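Local coordinates for uncharacterized lipoprotein yjhA (Bacillus subtilis, PDB 3CFU) that is of unknown function but, as a predicted lipoprotein, is probably held at the cell membrane by a lipid anchor, this chain being its DUF4352 part, at residues A[7-11]-A[12-16]; A[72-75]-A[76-80]; A[130-133]-A[134-137]. All coordinates share one frame; numbering follows the deposited sequence.

From the N terminus, contact 1 comes first: residues 7-16 turn back on themselves as a beta hairpin, joining outermost strand 7-10 to strand 13-23 at one side of the four-stranded antiparallel sheet. Contact 2 closes a short loop where strand 70-73, an outermost strand of the three-stranded sheet, runs into the connection toward strand 83-84. Contact 3 folds residues 130-137 into a compact loop between helix 126-129 and strand 146-149. The three follow in series, none enclosing or crossing another. Contacts 1 and 3 have centres about 17 Å apart, contacts 2 and 3 about 27 Å, and no two touch.

Contact 1 (A[7-11]-A[12-16])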
# COMPACT_ATOMS: atom_id res chain seq x y z
N THR A 7 -8.64 -2.12 11.30
CA THR A 7 -9.37 -2.39 10.06
C THR A 7 -10.48 -1.34 9.95
O THR A 7 -11.14 -1.03 10.95
CB THR A 7 -10.02 -3.81 10.09
OG1 THR A 7 -8.99 -4.81 10.19
CG2 THR A 7 -10.84 -4.07 8.81
N PHE A 8 -10.68 -0.78 8.76
CA PHE A 8 -11.73 0.21 8.57
C PHE A 8 -12.34 0.12 7.17
O PHE A 8 -11.74 -0.44 6.27
CB PHE A 8 -11.19 1.64 8.83
CG PHE A 8 -9.99 2.01 7.98
CD1 PHE A 8 -8.71 1.61 8.34
CD2 PHE A 8 -10.15 2.77 6.83
CE1 PHE A 8 -7.60 1.95 7.56
CE2 PHE A 8 -9.06 3.12 6.05
CZ PHE A 8 -7.78 2.71 6.41
N LYS A 9 -13.55 0.64 7.00
CA LYS A 9 -14.22 0.62 5.70
C LYS A 9 -13.72 1.76 4.82
O LYS A 9 -13.73 2.93 5.22
CB LYS A 9 -15.74 0.75 5.88
CG LYS A 9 -16.55 0.49 4.61
CD LYS A 9 -18.04 0.63 4.89
CE LYS A 9 -18.82 0.94 3.62
NZ LYS A 9 -18.23 2.12 2.93
N ALA A 10 -13.29 1.42 3.61
CA ALA A 10 -12.78 2.40 2.65
C ALA A 10 -13.29 1.99 1.26
O ALA A 10 -12.74 1.10 0.62
CB ALA A 10 -11.26 2.40 2.70
N GLY A 11 -14.35 2.66 0.82
CA GLY A 11 -14.93 2.33 -0.46
C GLY A 11 -15.64 0.99 -0.35
O GLY A 11 -16.40 0.76 0.60
N HIS A 12 -15.38 0.11 -1.32
CA HIS A 12 -15.98 -1.22 -1.36
C HIS A 12 -15.05 -2.27 -0.76
O HIS A 12 -15.18 -3.46 -1.04
CB HIS A 12 -16.32 -1.60 -2.80
CG HIS A 12 -17.46 -0.81 -3.36
ND1 HIS A 12 -18.77 -1.05 -3.01
CD2 HIS A 12 -17.48 0.25 -4.20
CE1 HIS A 12 -19.55 -0.17 -3.61
NE2 HIS A 12 -18.79 0.63 -4.34
N THR A 13 -14.13 -1.82 0.08
CA THR A 13 -13.18 -2.71 0.72
C THR A 13 -13.04 -2.40 2.21
O THR A 13 -13.43 -1.33 2.66
CB THR A 13 -11.74 -2.54 0.14
OG1 THR A 13 -11.26 -1.22 0.45
CG2 THR A 13 -11.73 -2.72 -1.37
N ASN A 14 -12.52 -3.37 2.98
CA ASN A 14 -12.19 -3.12 4.39
C ASN A 14 -10.69 -3.16 4.20
O ASN A 14 -10.18 -4.07 3.55
CB ASN A 14 -12.58 -4.25 5.35
CG ASN A 14 -14.02 -4.19 5.79
OD1 ASN A 14 -14.60 -5.22 6.15
ND2 ASN A 14 -14.62 -3.01 5.77
N PHE A 15 -9.98 -2.21 4.77
CA PHE A 15 -8.54 -2.13 4.59
C PHE A 15 -7.76 -2.07 5.88
O PHE A 15 -8.19 -1.45 6.85
CB PHE A 15 -8.21 -0.89 3.77
CG PHE A 15 -6.75 -0.64 3.60
CD1 PHE A 15 -6.03 -1.36 2.66
CD2 PHE A 15 -6.09 0.27 4.40
CE1 PHE A 15 -4.68 -1.17 2.52
CE2 PHE A 15 -4.74 0.48 4.27
CZ PHE A 15 -4.02 -0.25 3.32
N THR A 16 -6.59 -2.69 5.90
CA THR A 16 -5.80 -2.66 7.11
C THR A 16 -4.30 -2.72 6.88
O THR A 16 -3.83 -3.39 5.96
CB THR A 16 -6.22 -3.81 8.08
OG1 THR A 16 -5.23 -3.98 9.10
CG2 THR A 16 -6.38 -5.11 7.34
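F8 and F15 face each other as a hydrogen-bonded pair in a beta hairpin, strand 7-10 and the start of strand 13-23 joined by a type II' turn from A10 to T13. Their rings project from the same side of the sheet, oblique with planes 77° apart, and F8 CZ meets F15 CD2 at 3.6 Å, at the edge of the F15 ring. The F8 ring stacks on H2, the F15 ring on Y124. Were the F8 ring absent, as with an alanine here, F15 CD2 would probably lose its neighbour and H2 its stacking partner. Backbone bonds pair the strands: F15 N to F8 O at 2.9 Å, F8 N to F15 O, and A10 N to T13 O, nearly straight at 174°. On the other face the N14 amide leans over the neighbouring strand, ND2 3.7 Å from K9 CA. G11 takes the positive phi that favours glycine, and K9 NZ reaches its carbonyl oxygen on a lone pair. A10 O is gripped by two donors of T13: the backbone N, above the carbonyl plane, and OG1, set by chi1 of 65° between N and the carbonyl carbon, which binds in that plane at 2.8 Å and also hydrogen-bonds Y124 OH.

Contact 2 (A[72-75]-A[76-80]); sequences LRDK and NDQSV
L72 O takes the backbone N-H of V80 at 2.8 Å, the one firm backbone hydrogen bond of three that close the reversal at the end of strand 70-73. The other two are weak: D74 N gives to Q78 O, and D77 N gives to D74 O at 3.0 Å. With D77 in the left-handed position, they fit a type I turn from D74 to D77 with a G1-type beta bulge. CA-H...O contacts from S79 CA to L72 O and R73 CA to Q78 O supplement them, so L72 O and Q78 O each meet an N-H and a C-H. The R73 side chain, extended from CG to NE, runs alongside that of D77, whose chi1 of -162° turns the carboxylate back to the arginine. OD1 of D77 lies over the aliphatic part, 3.0 Å from R73 CD, while R73 NE remains 4.1 Å away, beyond a salt bridge. The guanidinium has long, weak ion pairs with D71 and D145, and S79 OG adds a side-chain tie by its hydrogen bond to D71. D74 OD2 and S79 O share one water through weak bonds. On the buried side L72 CB packs on V80 CB at 4.2 Å, both side chains also touching Y110 and Y120. The acidic surround of D77, D71 and D145 would probably favour the charged form of R73 through longer-range attraction.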
# COMPACT_ATOMS: atom_id res chain seq x y z
N LEU A 72 3.16 6.79 0.08
CA LEU A 72 3.73 7.11 1.38
C LEU A 72 4.13 8.58 1.37
O LEU A 72 4.83 9.03 0.46
CB LEU A 72 4.96 6.24 1.66
CG LEU A 72 5.41 6.10 3.11
CD1 LEU A 72 4.42 5.20 3.87
CD2 LEU A 72 6.81 5.50 3.15
N ARG A 73 3.68 9.32 2.37
CA ARG A 73 3.99 10.74 2.45
C ARG A 73 4.85 11.09 3.69
O ARG A 73 4.84 10.37 4.69
CB ARG A 73 2.68 11.54 2.44
CG ARG A 73 1.92 11.41 1.12
CD ARG A 73 0.54 12.05 1.14
NE ARG A 73 -0.20 11.74 -0.08
CZ ARG A 73 -1.53 11.80 -0.20
NH1 ARG A 73 -2.27 12.17 0.84
NH2 ARG A 73 -2.12 11.46 -1.34
N ASP A 74 5.58 12.20 3.58
CA ASP A 74 6.45 12.71 4.66
C ASP A 74 5.66 13.59 5.61
O ASP A 74 4.44 13.70 5.50
CB ASP A 74 7.56 13.62 4.10
CG ASP A 74 8.60 12.88 3.31
OD1 ASP A 74 8.84 11.70 3.62
OD2 ASP A 74 9.21 13.49 2.39
N LYS A 75 6.37 14.22 6.54
CA LYS A 75 5.75 15.16 7.46
C LYS A 75 5.46 16.35 6.55
O LYS A 75 4.50 17.10 6.78
CB LYS A 75 6.73 15.56 8.58
CG LYS A 75 6.11 16.40 9.71
CD LYS A 75 5.94 17.86 9.32
CE LYS A 75 5.72 18.73 10.56
NZ LYS A 75 5.70 20.19 10.23
N ASN A 76 6.27 16.53 5.50
CA ASN A 76 6.05 17.62 4.55
C ASN A 76 5.09 17.17 3.44
O ASN A 76 4.99 17.79 2.38
CB ASN A 76 7.37 18.10 3.93
CG ASN A 76 8.51 18.16 4.94
OD1 ASN A 76 8.35 18.63 6.07
ND2 ASN A 76 9.68 17.69 4.53
N ASP A 77 4.39 16.06 3.70
CA ASP A 77 3.40 15.48 2.78
C ASP A 77 3.89 15.23 1.35
O ASP A 77 3.20 15.55 0.38
CB ASP A 77 2.15 16.37 2.75
CG ASP A 77 0.94 15.65 2.19
OD1 ASP A 77 0.59 14.58 2.73
OD2 ASP A 77 0.33 16.16 1.22
N GLN A 78 5.07 14.63 1.24
CA GLN A 78 5.64 14.34 -0.07
C GLN A 78 5.76 12.84 -0.29
O GLN A 78 6.13 12.09 0.61
CB GLN A 78 7.02 15.00 -0.20
CG GLN A 78 7.55 14.95 -1.62
CD GLN A 78 8.83 15.73 -1.79
OE1 GLN A 78 9.83 15.47 -1.13
NE2 GLN A 78 8.80 16.71 -2.70
N SER A 79 5.45 12.41 -1.51
CA SER A 79 5.49 11.00 -1.85
C SER A 79 6.88 10.40 -1.82
O SER A 79 7.87 11.06 -2.14
CB SER A 79 4.88 10.79 -3.24
OG SER A 79 3.58 11.35 -3.33
N VAL A 80 6.95 9.14 -1.42
CA VAL A 80 8.20 8.40 -1.38
C VAL A 80 8.05 7.26 -2.38
O VAL A 80 7.15 6.43 -2.26
CB VAL A 80 8.48 7.82 0.03
CG1 VAL A 80 9.81 7.06 0.02
CG2 VAL A 80 8.52 8.95 1.06
O HOH W 1 10.58 11.69 -0.08

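Contact 3 (A[130-133]-A[134-137])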
# COMPACT_ATOMS: atom_id res chain seq x y z
N ASP A 130 -8.51 0.25 -7.21
CA ASP A 130 -9.33 -0.66 -8.00
C ASP A 130 -9.32 -0.20 -9.45
O ASP A 130 -9.85 0.86 -9.79
CB ASP A 130 -10.74 -0.70 -7.45
CG ASP A 130 -11.62 -1.70 -8.18
OD1 ASP A 130 -11.15 -2.31 -9.17
OD2 ASP A 130 -12.78 -1.88 -7.75
N THR A 131 -8.73 -1.02 -10.30
CA THR A 131 -8.58 -0.69 -11.70
C THR A 131 -9.59 -1.32 -12.68
O THR A 131 -9.41 -1.29 -13.90
CB THR A 131 -7.13 -0.98 -12.11
OG1 THR A 131 -6.77 -0.14 -13.20
CG2 THR A 131 -6.95 -2.44 -12.45
N ASN A 132 -10.67 -1.86 -12.12
CA ASN A 132 -11.75 -2.46 -12.90
C ASN A 132 -12.30 -1.35 -13.79
O ASN A 132 -12.81 -0.35 -13.28
CB ASN A 132 -12.85 -2.93 -11.95
CG ASN A 132 -13.92 -3.74 -12.65
OD1 ASN A 132 -14.14 -3.61 -13.86
ND2 ASN A 132 -14.62 -4.57 -11.89
N SER A 133 -12.21 -1.53 -15.10
CA SER A 133 -12.69 -0.51 -16.04
C SER A 133 -14.18 -0.61 -16.41
O SER A 133 -14.74 0.30 -17.01
CB SER A 133 -11.84 -0.54 -17.33
OG SER A 133 -11.90 -1.79 -18.00
N SER A 134 -14.83 -1.70 -16.03
CA SER A 134 -16.24 -1.91 -16.36
C SER A 134 -17.25 -1.15 -15.51
O SER A 134 -18.39 -0.95 -15.94
CB SER A 134 -16.57 -3.39 -16.27
OG SER A 134 -16.50 -3.84 -14.93
N ASN A 135 -16.84 -0.73 -14.31
CA ASN A 135 -17.74 -0.05 -13.38
C ASN A 135 -17.11 1.18 -12.75
O ASN A 135 -17.40 1.50 -11.60
CB ASN A 135 -18.11 -1.02 -12.26
CG ASN A 135 -16.90 -1.49 -11.44
OD1 ASN A 135 -15.75 -1.18 -11.76
ND2 ASN A 135 -17.16 -2.25 -10.38
N THR A 136 -16.28 1.86 -13.52
CA THR A 136 -15.58 3.05 -13.04
C THR A 136 -16.49 4.21 -12.65
O THR A 136 -16.35 4.76 -11.56
CB THR A 136 -14.59 3.54 -14.10
OG1 THR A 136 -13.77 2.43 -14.51
CG2 THR A 136 -13.71 4.62 -13.52
N GLU A 137 -17.41 4.59 -13.53
CA GLU A 137 -18.32 5.68 -13.20
C GLU A 137 -19.18 5.29 -12.01
O GLU A 137 -19.56 6.14 -11.21
CB GLU A 137 -19.23 6.01 -14.40
CG GLU A 137 -18.58 6.85 -15.48
CD GLU A 137 -18.24 8.26 -15.02
OE1 GLU A 137 -17.60 8.41 -13.95
OE2 GLU A 137 -18.61 9.23 -15.73
O HOH W 2 -14.93 -2.99 -8.73
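N132 lays its amide against that of N135, whose side chain lies across it, nearly perpendicular, with the amide planes 42° apart. N135 OD1 comes to 3.3 Å from N132 CG and a similar distance from CB, touching carbon without a hydrogen bond between the amides. Each has polar partners of its own: R139 NE gives to OD1 of N135, N135 ND2 gives to D61 OD2, and N132 ND2 gives to the carbonyl of S62. The N132 oxygen is used within the loop. With CG swung opposite the backbone N (chi1 -172°), N132 carries OD1 forward to S134, whose hydroxyl OG at 2.6 Å and backbone N at 3.0 Å share this oxygen. Both arrive from the same face of the amide, each tilted 28° from its plane, which helps fix the rotation of the group. The S134 hydroxyl is brought there tucked between its own N and carbonyl carbon.

The bond from S134 N makes an Asx turn at N132, and upstream D130 opens another just after helix 126-129. D130 OD1 accepts the backbone N-H of N132 at 3.0 Å, the donor standing above the carboxylate plane, and also takes the backbone N-H of S64 from strand 63-66. Its other oxygen, OD2, accepts from a water at 2.6 Å, and this water in turn accepts from N135 ND2 at 2.9 Å, bridging the start of the loop to its far limb. Backbone oxygens O of D130 and O of N132 both receive NH2 of R139, tying the loop to a later part of the chain. T136 OG1 adds a weak contact, lying 3.2 Å from N132 O and 3.4 Å from S133 O.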